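PDB 6TGF: exopolysaccharide biosynthesis protein from Pantoea stewartii subsp. stewartii DC283, which modifies exopolysaccharide of the bacterial biofilm, probably as a glycan hydrolase, and has a bacteriophage tailspike-like parallel beta-helix fold. Local coordinates for residues C448-D453 with C469-I474. Numbering follows the deposited sequence.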
loop_
_atom_site.group_PDB
_atom_site.type_symbol
_atom_site.label_atom_id
_atom_site.label_comp_id
_atom_site.label_asym_id
_atom_site.label_seq_id
_atom_site.Cartn_x
_atom_site.Cartn_y
_atom_site.Cartn_z
ATOM N N CYS B 448 -14.565 -21.074 3.688
ATOM C CA CYS B 448 -15.392 -20.716 2.503
ATOM C C CYS B 448 -15.345 -21.867 1.492
ATOM O O CYS B 448 -14.231 -22.316 1.168
ATOM C CB CYS B 448 -14.905 -19.427 1.850
ATOM S SG CYS B 448 -15.007 -17.975 2.929
ATOM N N ASP B 449 -16.509 -22.321 1.018
ATOM C CA ASP B 449 -16.644 -23.505 0.127
ATOM C C ASP B 449 -15.895 -23.262 -1.187
ATOM O O ASP B 449 -15.200 -24.188 -1.643
ATOM C CB ASP B 449 -18.111 -23.848 -0.145
ATOM C CG ASP B 449 -18.751 -24.715 0.927
ATOM O OD1 ASP B 449 -18.137 -24.872 2.004
ATOM O OD2 ASP B 449 -19.864 -25.221 0.677
ATOM N N ASN B 450 -16.034 -22.064 -1.763
ATOM C CA ASN B 450 -15.494 -21.708 -3.103
ATOM C C ASN B 450 -14.726 -20.391 -3.009
ATOM O O ASN B 450 -15.301 -19.324 -3.213
ATOM C CB ASN B 450 -16.611 -21.639 -4.146
ATOM C CG ASN B 450 -17.323 -22.963 -4.322
ATOM O OD1 ASN B 450 -16.736 -23.930 -4.800
ATOM N ND2 ASN B 450 -18.587 -23.018 -3.934
ATOM N N PRO B 451 -13.414 -20.428 -2.675
ATOM C CA PRO B 451 -12.545 -19.256 -2.801
ATOM C C PRO B 451 -12.759 -18.508 -4.125
ATOM O O PRO B 451 -12.621 -17.299 -4.139
ATOM C CB PRO B 451 -11.142 -19.870 -2.717
ATOM C CG PRO B 451 -11.327 -21.053 -1.790
ATOM C CD PRO B 451 -12.704 -21.592 -2.122
ATOM N N GLY B 452 -13.077 -19.250 -5.192
ATOM C CA GLY B 452 -13.683 -18.713 -6.425
ATOM C C GLY B 452 -12.844 -18.984 -7.662
ATOM O O GLY B 452 -12.126 -20.008 -7.688
ATOM N N ASP B 453 -12.942 -18.091 -8.652
ATOM C CA ASP B 453 -12.382 -18.266 -10.018
ATOM C C ASP B 453 -11.528 -17.045 -10.380
ATOM O O ASP B 453 -12.092 -15.939 -10.475
ATOM C CB ASP B 453 -13.508 -18.475 -11.034
ATOM C CG ASP B 453 -13.023 -18.719 -12.452
ATOM O OD1 ASP B 453 -11.904 -19.242 -12.605
ATOM O OD2 ASP B 453 -13.771 -18.381 -13.390
ATOM N N CYS B 469 -10.842 -24.437 3.363
ATOM C CA CYS B 469 -11.728 -24.155 2.202
ATOM C C CYS B 469 -12.022 -25.467 1.469
ATOM O O CYS B 469 -11.058 -26.135 1.045
ATOM C CB CYS B 469 -11.104 -23.122 1.273
ATOM S SG CYS B 469 -11.116 -21.454 1.978
ATOM N N LYS B 470 -13.307 -25.814 1.344
ATOM C CA LYS B 470 -13.789 -27.119 0.811
ATOM C C LYS B 470 -13.157 -27.385 -0.559
ATOM O O LYS B 470 -12.647 -28.504 -0.766
ATOM C CB LYS B 470 -15.316 -27.125 0.706
ATOM C CG LYS B 470 -15.925 -28.465 0.314
ATOM C CD LYS B 470 -17.430 -28.435 0.201
ATOM C CE LYS B 470 -18.003 -29.752 -0.270
ATOM N NZ LYS B 470 -19.483 -29.745 -0.226
ATOM N N ASN B 471 -13.192 -26.391 -1.451
ATOM C CA ASN B 471 -12.744 -26.510 -2.863
ATOM C C ASN B 471 -11.515 -25.634 -3.083
ATOM O O ASN B 471 -11.251 -24.718 -2.304
ATOM C CB ASN B 471 -13.874 -26.144 -3.828
ATOM C CG ASN B 471 -15.059 -27.077 -3.707
ATOM O OD1 ASN B 471 -14.921 -28.285 -3.882
ATOM N ND2 ASN B 471 -16.224 -26.530 -3.406
ATOM N N PRO B 472 -10.713 -25.896 -4.140
ATOM C CA PRO B 472 -9.585 -25.030 -4.472
ATOM C C PRO B 472 -10.031 -23.700 -5.093
ATOM O O PRO B 472 -11.108 -23.648 -5.663
ATOM C CB PRO B 472 -8.790 -25.850 -5.498
ATOM C CG PRO B 472 -9.835 -26.728 -6.155
ATOM C CD PRO B 472 -10.825 -27.046 -5.052
ATOM N N LEU B 473 -9.201 -22.663 -4.952
ATOM C CA LEU B 473 -9.273 -21.436 -5.787
ATOM C C LEU B 473 -8.962 -21.856 -7.228
ATOM O O LEU B 473 -7.844 -22.359 -7.463
ATOM C CB LEU B 473 -8.273 -20.397 -5.265
ATOM C CG LEU B 473 -8.106 -19.139 -6.118
ATOM C CD1 LEU B 473 -9.405 -18.352 -6.198
ATOM C CD2 LEU B 473 -6.988 -18.262 -5.576
ATOM N N ILE B 474 -9.926 -21.703 -8.139
ATOM C CA ILE B 474 -9.782 -22.097 -9.573
ATOM C C ILE B 474 -8.938 -21.029 -10.278
ATOM O O ILE B 474 -9.403 -19.879 -10.376
ATOM C CB ILE B 474 -11.158 -22.290 -10.243
ATOM C CG1 ILE B 474 -12.027 -23.316 -9.505
ATOM C CG2 ILE B 474 -10.995 -22.645 -11.714
ATOM C CD1 ILE B 474 -11.473 -24.725 -9.501
#
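The carbonyl oxygen Asp449 O receives two N-H groups of one residue, Asn471. The backbone donor is the stronger of them, with Asn471 N 3.0 Å from Asp449 O and tilted 18° from the carbonyl plane; the side-chain bond from Asn471 ND2 is weak. A chi1 of -62° sets Asn471 CG beside its own backbone N, and ND2 lies near the same oxygen, Asp449 O. ND2 also makes a weak bond, 3.0 Å long, to Asn450 OD1. The two asparagine side chains run side by side in the same direction, their amide planes only 11° apart, an arrangement resembling a short asparagine ladder. Alignment of equivalent residues on successive coils is a feature of parallel beta-helices, and here the segments 448-453 and 469-474 occupy matching positions on successive coils, Cys448 over Cys469 and Asp449 over Lys470. Strand 450-453 ends a row of parallel strands, and the next coil continues it with a single bridge between Asp453 and Ile474. There Ile474 N donates to Gly452 O over 2.8 Å in a nearly straight bond, while Asp453 CA makes a CA-H...O contact with Ile474 O. Asp453 OD1 passes Ile474 CG2 and has its hydrogen bond with Ser455 OG. Between these bonds the Pro451 ring packs on apolar atoms: its CG lies 3.7 Å from Cys469 CB and its CB 3.9 Å from Leu473 CB. The CD1 methyl of Leu473 lies 3.5 Å from Gly452 O. Leu466 of strand 458-467 touches both Pro451 and Leu473 from the same chain. Exposed Lys470 carries its extended chain past the Asp449 carboxylate, CD 4.0 Å from Asp449 CG, with Lys470 NZ still 4.6 Å from Asp449 OD2.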